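Long-range contact in PrgA (Enterococcus faecalis, PDB 6Z9K), which provides surface exclusion that protects the cell against unwanted conjugation, this chain being the metal-binding CAP domain of the longer cell-wall protein: residues Glu131-Tyr143 against Ser216-Tyr228. Numbering follows the deposited sequence.
Sequences ENGFKEYPGMNYY and SYGKEKLEDSSQY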
ATOM      1  N   GLU A 131      -8.775 -19.926   1.406  1.00 15.40           N
ATOM      2  CA  GLU A 131      -7.792 -20.704   2.180  1.00 16.09           C
ATOM      3  C   GLU A 131      -7.394 -19.986   3.460  1.00 16.59           C
ATOM      4  O   GLU A 131      -6.904 -20.671   4.392  1.00 18.35           O
ATOM      5  CB  GLU A 131      -6.575 -20.941   1.327  1.00 15.74           C
ATOM      6  CG  GLU A 131      -6.874 -21.905   0.204  1.00 16.06           C
ATOM      7  CD  GLU A 131      -5.736 -22.065  -0.796  1.00 16.01           C
ATOM      8  OE1 GLU A 131      -4.582 -21.721  -0.464  1.00 16.34           O
ATOM      9  OE2 GLU A 131      -6.023 -22.620  -1.876  1.00 16.60           O
ATOM     10  N   ASN A 132      -7.567 -18.670   3.517  1.00 15.07           N
ATOM     11  CA  ASN A 132      -7.220 -17.860   4.702  1.00 15.54           C
ATOM     12  C   ASN A 132      -8.448 -17.522   5.549  1.00 15.92           C
ATOM     13  O   ASN A 132      -8.279 -16.809   6.559  1.00 16.52           O
ATOM     14  CB  ASN A 132      -6.450 -16.602   4.273  1.00 14.80           C
ATOM     15  CG  ASN A 132      -5.018 -16.945   3.893  1.00 15.63           C
ATOM     16  OD1 ASN A 132      -4.166 -17.034   4.763  1.00 17.58           O
ATOM     17  ND2 ASN A 132      -4.773 -17.265   2.630  1.00 15.28           N
ATOM     18  N   GLY A 133      -9.598 -18.065   5.221  1.00 15.42           N
ATOM     19  CA  GLY A 133     -10.815 -17.937   6.025  1.00 16.52           C
ATOM     20  C   GLY A 133     -11.580 -16.670   5.699  1.00 16.92           C
ATOM     21  O   GLY A 133     -12.494 -16.326   6.492  1.00 17.86           O
ATOM     22  N   PHE A 134     -11.291 -16.022   4.577  1.00 15.27           N
ATOM     23  CA  PHE A 134     -12.012 -14.812   4.137  1.00 15.36           C
ATOM     24  C   PHE A 134     -13.126 -15.183   3.169  1.00 16.11           C
ATOM     25  O   PHE A 134     -13.048 -16.158   2.421  1.00 15.16           O
ATOM     26  CB  PHE A 134     -11.027 -13.835   3.489  1.00 15.12           C
ATOM     27  CG  PHE A 134     -10.077 -13.216   4.468  1.00 14.88           C
ATOM     28  CD1 PHE A 134      -8.914 -13.872   4.847  1.00 14.95           C
ATOM     29  CD2 PHE A 134     -10.358 -12.006   5.092  1.00 15.33           C
ATOM     30  CE1 PHE A 134      -8.030 -13.346   5.752  1.00 15.25           C
ATOM     31  CE2 PHE A 134      -9.458 -11.454   5.993  1.00 16.11           C
ATOM     32  CZ  PHE A 134      -8.309 -12.113   6.340  1.00 16.35           C
ATOM     33  N   LYS A 135     -14.112 -14.306   3.082  1.00 16.39           N
ATOM     34  CA  LYS A 135     -15.237 -14.445   2.159  1.00 16.61           C
ATOM     35  C   LYS A 135     -14.756 -14.318   0.721  1.00 15.30           C
ATOM     36  O   LYS A 135     -13.850 -13.528   0.433  1.00 15.31           O
ATOM     37  CB  LYS A 135     -16.300 -13.392   2.455  1.00 18.18           C
ATOM     38  CG  LYS A 135     -16.914 -13.610   3.826  1.00 19.97           C
ATOM     39  CD  LYS A 135     -17.761 -12.460   4.253  1.00 21.63           C
ATOM     40  CE  LYS A 135     -18.575 -12.899   5.446  1.00 24.39           C
ATOM     41  NZ  LYS A 135     -19.241 -11.741   6.070  1.00 26.98           N
ATOM     42  N   GLU A 136     -15.384 -15.115  -0.146  1.00 16.50           N
ATOM     43  CA  GLU A 136     -15.129 -15.008  -1.598  1.00 15.85           C
ATOM     44  C   GLU A 136     -16.202 -14.130  -2.245  1.00 16.15           C
ATOM     45  O   GLU A 136     -17.395 -14.181  -1.852  1.00 16.85           O
ATOM     46  CB  GLU A 136     -15.172 -16.373  -2.251  1.00 17.21           C
ATOM     47  CG  GLU A 136     -14.093 -17.305  -1.788  1.00 17.21           C
ATOM     48  CD  GLU A 136     -14.120 -18.593  -2.597  1.00 19.96           C
ATOM     49  OE1 GLU A 136     -14.518 -19.645  -2.031  1.00 22.35           O
ATOM     50  OE2 GLU A 136     -13.694 -18.519  -3.800  1.00 22.22           O
ATOM     51  N   TYR A 137     -15.826 -13.474  -3.331  1.00 16.88           N
ATOM     52  CA  TYR A 137     -16.726 -12.635  -4.164  1.00 17.49           C
ATOM     53  C   TYR A 137     -16.437 -13.046  -5.602  1.00 18.07           C
ATOM     54  O   TYR A 137     -15.595 -12.460  -6.232  1.00 18.19           O
ATOM     55  CB  TYR A 137     -16.441 -11.167  -3.895  1.00 17.46           C
ATOM     56  CG  TYR A 137     -16.608 -10.803  -2.439  1.00 16.91           C
ATOM     57  CD1 TYR A 137     -15.569 -10.941  -1.546  1.00 16.60           C
ATOM     58  CD2 TYR A 137     -17.832 -10.401  -1.936  1.00 18.37           C
ATOM     59  CE1 TYR A 137     -15.709 -10.672  -0.194  1.00 17.25           C
ATOM     60  CE2 TYR A 137     -17.982 -10.066  -0.601  1.00 18.28           C
ATOM     61  CZ  TYR A 137     -16.937 -10.234   0.288  1.00 17.50           C
ATOM     62  OH  TYR A 137     -17.169  -9.910   1.602  1.00 18.68           O
ATOM     63  N   PRO A 138     -17.065 -14.113  -6.107  1.00 20.11           N
ATOM     64  CA  PRO A 138     -16.730 -14.688  -7.425  1.00 21.50           C
ATOM     65  C   PRO A 138     -16.694 -13.627  -8.527  1.00 21.26           C
ATOM     66  O   PRO A 138     -17.616 -12.836  -8.616  1.00 22.57           O
ATOM     67  CB  PRO A 138     -17.885 -15.668  -7.608  1.00 23.22           C
ATOM     68  CG  PRO A 138     -18.136 -16.167  -6.189  1.00 23.23           C
ATOM     69  CD  PRO A 138     -18.112 -14.867  -5.407  1.00 22.00           C
ATOM     70  N   GLY A 139     -15.564 -13.538  -9.217  1.00 21.88           N
ATOM     71  CA  GLY A 139     -15.369 -12.606 -10.344  1.00 22.56           C
ATOM     72  C   GLY A 139     -15.003 -11.191  -9.950  1.00 23.09           C
ATOM     73  O   GLY A 139     -14.769 -10.378 -10.876  1.00 25.30           O
ATOM     74  N   MET A 140     -14.979 -10.885  -8.653  1.00 20.47           N
ATOM     75  CA  MET A 140     -14.788  -9.525  -8.140  1.00 21.30           C
ATOM     76  C   MET A 140     -13.528  -9.510  -7.285  1.00 19.16           C
ATOM     77  O   MET A 140     -13.052 -10.568  -6.796  1.00 17.78           O
ATOM     78  CB  MET A 140     -15.973  -9.061  -7.278  1.00 23.89           C
ATOM     79  CG  MET A 140     -17.303  -9.360  -7.877  1.00 29.29           C
ATOM     80  SD  MET A 140     -17.574  -8.368  -9.334  1.00 38.75           S
ATOM     81  CE  MET A 140     -17.742  -6.728  -8.641  1.00 36.83           C
ATOM     82  N   ASN A 141     -13.082  -8.320  -7.036  1.00 18.94           N
ATOM     83  CA  ASN A 141     -11.925  -8.069  -6.154  1.00 18.81           C
ATOM     84  C   ASN A 141     -12.321  -6.976  -5.145  1.00 19.07           C
ATOM     85  O   ASN A 141     -12.406  -5.826  -5.526  1.00 18.64           O
ATOM     86  CB  ASN A 141     -10.742  -7.584  -6.974  1.00 17.66           C
ATOM     87  CG  ASN A 141      -9.762  -6.843  -6.116  1.00 16.54           C
ATOM     88  OD1 ASN A 141      -9.429  -7.305  -5.024  1.00 15.58           O
ATOM     89  ND2 ASN A 141      -9.306  -5.703  -6.615  1.00 17.64           N
ATOM     90  N   TYR A 142     -12.502  -7.322  -3.878  1.00 21.14           N
ATOM     91  CA  TYR A 142     -12.654  -6.292  -2.829  1.00 22.48           C
ATOM     92  C   TYR A 142     -11.514  -6.387  -1.828  1.00 21.60           C
ATOM     93  O   TYR A 142     -11.696  -5.885  -0.721  1.00 23.59           O
ATOM     94  CB  TYR A 142     -13.945  -6.428  -2.032  1.00 25.88           C
ATOM     95  CG  TYR A 142     -15.166  -6.389  -2.897  1.00 26.72           C
ATOM     96  CD1 TYR A 142     -15.265  -5.478  -3.944  1.00 27.45           C
ATOM     97  CD2 TYR A 142     -16.205  -7.252  -2.652  1.00 27.20           C
ATOM     98  CE1 TYR A 142     -16.384  -5.467  -4.776  1.00 27.83           C
ATOM     99  CE2 TYR A 142     -17.363  -7.189  -3.422  1.00 26.61           C
ATOM    100  CZ  TYR A 142     -17.421  -6.338  -4.515  1.00 27.59           C
ATOM    101  OH  TYR A 142     -18.546  -6.326  -5.314  1.00 29.51           O
ATOM    102  N   TYR A 143     -10.351  -6.895  -2.197  1.00 16.50           N
ATOM    103  CA  TYR A 143      -9.230  -7.044  -1.255  1.00 14.85           C
ATOM    104  C   TYR A 143      -7.974  -6.294  -1.704  1.00 15.40           C
ATOM    105  O   TYR A 143      -7.188  -5.944  -0.844  1.00 15.18           O
ATOM    106  CB  TYR A 143      -8.890  -8.525  -1.107  1.00 15.06           C
ATOM    107  CG  TYR A 143      -9.923  -9.311  -0.348  1.00 14.15           C
ATOM    108  CD1 TYR A 143     -10.109  -9.121   1.002  1.00 14.19           C
ATOM    109  CD2 TYR A 143     -10.733 -10.256  -0.997  1.00 14.25           C
ATOM    110  CE1 TYR A 143     -11.051  -9.827   1.716  1.00 13.72           C
ATOM    111  CE2 TYR A 143     -11.665 -10.990  -0.287  1.00 14.33           C
ATOM    112  CZ  TYR A 143     -11.815 -10.792   1.077  1.00 14.30           C
ATOM    113  OH  TYR A 143     -12.727 -11.506   1.787  1.00 14.03           O
ATOM    114  N   SER A 216      -6.050  -5.168   1.891  1.00 14.72           N
ATOM    115  CA  SER A 216      -6.594  -4.525   3.124  1.00 15.74           C
ATOM    116  C   SER A 216      -8.073  -4.834   3.268  1.00 15.80           C
ATOM    117  O   SER A 216      -8.750  -5.152   2.284  1.00 16.61           O
ATOM    118  CB  SER A 216      -6.315  -3.047   3.103  1.00 16.80           C
ATOM    119  OG  SER A 216      -6.886  -2.415   1.978  1.00 17.64           O
ATOM    120  N   TYR A 217      -8.567  -4.837   4.502  1.00 15.37           N
ATOM    121  CA  TYR A 217      -9.931  -5.309   4.796  1.00 15.20           C
ATOM    122  C   TYR A 217     -10.250  -4.973   6.246  1.00 15.42           C
ATOM    123  O   TYR A 217      -9.331  -4.617   7.040  1.00 14.67           O
ATOM    124  CB  TYR A 217     -10.011  -6.839   4.578  1.00 15.39           C
ATOM    125  CG  TYR A 217      -8.936  -7.586   5.324  1.00 15.04           C
ATOM    126  CD1 TYR A 217      -9.060  -7.955   6.668  1.00 15.67           C
ATOM    127  CD2 TYR A 217      -7.737  -7.926   4.668  1.00 15.27           C
ATOM    128  CE1 TYR A 217      -8.024  -8.588   7.350  1.00 16.46           C
ATOM    129  CE2 TYR A 217      -6.688  -8.507   5.364  1.00 14.67           C
ATOM    130  CZ  TYR A 217      -6.840  -8.892   6.686  1.00 15.71           C
ATOM    131  OH  TYR A 217      -5.842  -9.510   7.406  1.00 17.35           O
ATOM    132  N   GLY A 218     -11.525  -5.136   6.567  1.00 16.52           N
ATOM    133  CA  GLY A 218     -12.011  -5.193   7.932  1.00 17.69           C
ATOM    134  C   GLY A 218     -12.478  -6.569   8.358  1.00 17.37           C
ATOM    135  O   GLY A 218     -12.458  -7.491   7.551  1.00 17.37           O
ATOM    136  N   LYS A 219     -12.854  -6.702   9.607  1.00 18.89           N
ATOM    137  CA  LYS A 219     -13.157  -8.040  10.163  1.00 21.04           C
ATOM    138  C   LYS A 219     -14.436  -8.582   9.530  1.00 20.80           C
ATOM    139  O   LYS A 219     -14.642  -9.817   9.566  1.00 20.05           O
ATOM    140  CB  LYS A 219     -13.201  -8.013  11.676  1.00 26.23           C
ATOM    141  CG  LYS A 219     -14.369  -7.336  12.318  1.00 30.66           C
ATOM    142  CD  LYS A 219     -14.121  -7.175  13.849  1.00 34.42           C
ATOM    143  CE  LYS A 219     -12.693  -6.785  14.172  1.00 35.34           C
ATOM    144  NZ  LYS A 219     -12.498  -6.315  15.565  1.00 43.52           N
ATOM    145  N   GLU A 220     -15.252  -7.734   8.927  1.00 20.71           N
ATOM    146  CA  GLU A 220     -16.507  -8.211   8.261  1.00 21.21           C
ATOM    147  C   GLU A 220     -16.194  -9.042   7.011  1.00 20.11           C
ATOM    148  O   GLU A 220     -17.109  -9.721   6.561  1.00 20.77           O
ATOM    149  CB  GLU A 220     -17.337  -7.017   7.829  1.00 23.70           C
ATOM    150  CG  GLU A 220     -17.693  -6.111   9.000  1.00 26.71           C
ATOM    151  CD  GLU A 220     -16.666  -5.066   9.431  1.00 29.70           C
ATOM    152  OE1 GLU A 220     -15.610  -4.930   8.757  1.00 28.37           O
ATOM    153  OE2 GLU A 220     -16.957  -4.424  10.472  1.00 38.70           O
ATOM    154  N   LYS A 221     -14.955  -9.064   6.515  1.00 18.46           N
ATOM    155  CA  LYS A 221     -14.586  -9.904   5.354  1.00 18.43           C
ATOM    156  C   LYS A 221     -14.263 -11.332   5.757  1.00 18.81           C
ATOM    157  O   LYS A 221     -14.090 -12.171   4.869  1.00 17.86           O
ATOM    158  CB  LYS A 221     -13.365  -9.313   4.645  1.00 19.18           C
ATOM    159  CG  LYS A 221     -13.633  -8.007   3.946  1.00 20.68           C
ATOM    160  CD  LYS A 221     -14.685  -8.217   2.888  1.00 22.42           C
ATOM    161  CE  LYS A 221     -14.859  -7.120   1.863  1.00 24.18           C
ATOM    162  NZ  LYS A 221     -15.504  -5.947   2.456  1.00 28.03           N
ATOM    163  N   LEU A 222     -14.119 -11.630   7.035  0.50 19.19           N
ATOM    164  CA  LEU A 222     -13.788 -13.004   7.475  0.50 19.66           C
ATOM    165  C   LEU A 222     -15.086 -13.783   7.555  0.50 19.91           C
ATOM    166  O   LEU A 222     -16.112 -13.223   8.016  0.50 20.44           O
ATOM    167  CB  LEU A 222     -13.111 -13.009   8.849  0.50 21.06           C
ATOM    168  CG  LEU A 222     -11.670 -12.525   8.915  0.50 21.48           C
ATOM    169  CD1 LEU A 222     -11.307 -12.265  10.361  0.50 22.54           C
ATOM    170  CD2 LEU A 222     -10.716 -13.537   8.316  0.50 22.19           C
ATOM    171  N   GLU A 223     -15.032 -15.071   7.224  1.00 19.69           N
ATOM    172  CA  GLU A 223     -16.189 -15.938   7.530  1.00 19.74           C
ATOM    173  C   GLU A 223     -16.412 -15.952   9.049  1.00 20.63           C
ATOM    174  O   GLU A 223     -15.492 -15.678   9.786  1.00 20.47           O
ATOM    175  CB  GLU A 223     -15.949 -17.368   7.043  1.00 20.41           C
ATOM    176  CG  GLU A 223     -15.706 -17.437   5.576  1.00 20.33           C
ATOM    177  CD  GLU A 223     -16.940 -17.312   4.700  1.00 21.74           C
ATOM    178  OE1 GLU A 223     -17.997 -16.888   5.233  1.00 22.86           O
ATOM    179  OE2 GLU A 223     -16.842 -17.627   3.454  1.00 21.11           O
ATOM    180  N   ASP A 224     -17.622 -16.230   9.499  1.00 22.99           N
ATOM    181  CA  ASP A 224     -17.985 -16.114  10.939  1.00 26.50           C
ATOM    182  C   ASP A 224     -17.112 -16.999  11.857  1.00 27.13           C
ATOM    183  O   ASP A 224     -16.828 -16.586  13.006  1.00 26.51           O
ATOM    184  CB  ASP A 224     -19.441 -16.476  11.158  1.00 29.15           C
ATOM    185  CG  ASP A 224     -20.439 -15.482  10.560  1.00 32.13           C
ATOM    186  OD1 ASP A 224     -20.056 -14.328  10.284  1.00 32.30           O
ATOM    187  OD2 ASP A 224     -21.583 -15.873  10.421  1.00 36.02           O
ATOM    188  N   SER A 225     -16.696 -18.151  11.353  1.00 28.13           N
ATOM    189  CA  SER A 225     -15.929 -19.186  12.097  1.00 29.06           C
ATOM    190  C   SER A 225     -14.435 -18.854  12.077  1.00 26.22           C
ATOM    191  O   SER A 225     -13.686 -19.468  12.867  1.00 24.69           O
ATOM    192  CB  SER A 225     -16.190 -20.552  11.482  1.00 32.18           C
ATOM    193  OG  SER A 225     -15.633 -20.600  10.166  1.00 37.11           O
ATOM    194  N   SER A 226     -13.979 -17.928  11.225  1.00 23.84           N
ATOM    195  CA  SER A 226     -12.525 -17.690  11.014  1.00 24.47           C
ATOM    196  C   SER A 226     -11.884 -16.873  12.125  1.00 26.03           C
ATOM    197  O   SER A 226     -12.424 -15.842  12.501  1.00 24.97           O
ATOM    198  CB  SER A 226     -12.275 -17.024   9.697  1.00 23.67           C
ATOM    199  OG  SER A 226     -12.745 -17.903   8.711  1.00 24.78           O
ATOM    200  N   GLN A 227     -10.692 -17.295  12.539  1.00 29.29           N
ATOM    201  CA  GLN A 227      -9.908 -16.622  13.609  1.00 32.52           C
ATOM    202  C   GLN A 227      -9.278 -15.335  13.023  1.00 32.60           C
ATOM    203  O   GLN A 227      -8.750 -15.418  11.939  1.00 33.03           O
ATOM    204  CB  GLN A 227      -9.005 -17.696  14.233  1.00 36.48           C
ATOM    205  CG  GLN A 227      -9.833 -18.869  14.818  1.00 39.96           C
ATOM    206  CD  GLN A 227      -9.054 -19.895  15.609  1.00 41.21           C
ATOM    207  OE1 GLN A 227      -9.474 -20.345  16.675  1.00 42.71           O
ATOM    208  NE2 GLN A 227      -7.886 -20.265  15.106  1.00 42.29           N
ATOM    209  N   TYR A 228      -9.584 -14.204  13.643  1.00 29.55           N
ATOM    210  CA  TYR A 228      -9.032 -12.857  13.412  1.00 31.31           C
ATOM    211  C   TYR A 228      -7.884 -12.625  14.383  1.00 30.08           C
ATOM    212  O   TYR A 228      -7.908 -12.996  15.584  1.00 30.79           O
ATOM    213  CB  TYR A 228     -10.085 -11.763  13.566  1.00 28.84           C
ATOM    214  CG  TYR A 228      -9.621 -10.360  13.264  1.00 29.92           C
ATOM    215  CD1 TYR A 228      -9.505  -9.908  11.954  1.00 29.86           C
ATOM    216  CD2 TYR A 228      -9.176  -9.479  14.255  1.00 30.18           C
ATOM    217  CE1 TYR A 228      -9.065  -8.633  11.644  1.00 28.39           C
ATOM    218  CE2 TYR A 228      -8.735  -8.195  13.956  1.00 30.48           C
ATOM    219  CZ  TYR A 228      -8.612  -7.778  12.637  1.00 30.73           C
ATOM    220  OH  TYR A 228      -8.198  -6.511  12.316  1.00 28.83           O
TER
HETATM  221  O   HOH W   1     -14.520 -18.361   2.375  1.00 19.72           O
HETATM  222  O   HOH W   2     -20.889 -13.112   7.964  1.00 34.13           O
HETATM  223  O   HOH W   3     -17.707 -16.497   1.000  1.00 24.12           O
HETATM  224  O   HOH W   4     -11.591  -5.515   1.762  1.00 32.52           O
HETATM  225  O   HOH W   5      -6.225  -2.973  -0.479  1.00 18.11           O
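Phe134 pushes its CE2–CZ edge against the face of Tyr217, a T-shaped pair with centroids 4.7 Å apart and planes at 67°. Over one face of the Phe134 ring sits Leu222 CD2, 3.4 Å from the ring centroid, a CH-pi contact made in one of two Leu222 conformers. The backbones pair here as a single beta bridge: Lys135 N donates an almost straight bond of 2.8 Å to Lys221 O, and Glu223 N reaches Gly133 O at 2.9 Å. That carbonyl is gripped twice, because Ser226 OG, in the turn 223-226, takes a lone pair in the carbonyl plane. Lys135 runs extended beyond CG past the 3-10 segment 219-221, and its NZ donates to Glu220 O at 3.0 Å. Lys221 instead bends at chi2 (-61°), laying CD against Tyr137 OH while its CB packs beside Tyr143. The Tyr143 hydroxyl donates to Lys135 O, closing the base of the intervening loop. Gly133 itself closes helix 122-132 in a Schellman motif. Phe134 also stacks on Phe105, and Tyr217 touches helix 100-112. At the far end, Ser216 N bonds to Tyr143 O, where strand 211-217 meets the start of strand 144-148, its antiparallel neighbour in the three-stranded sheet.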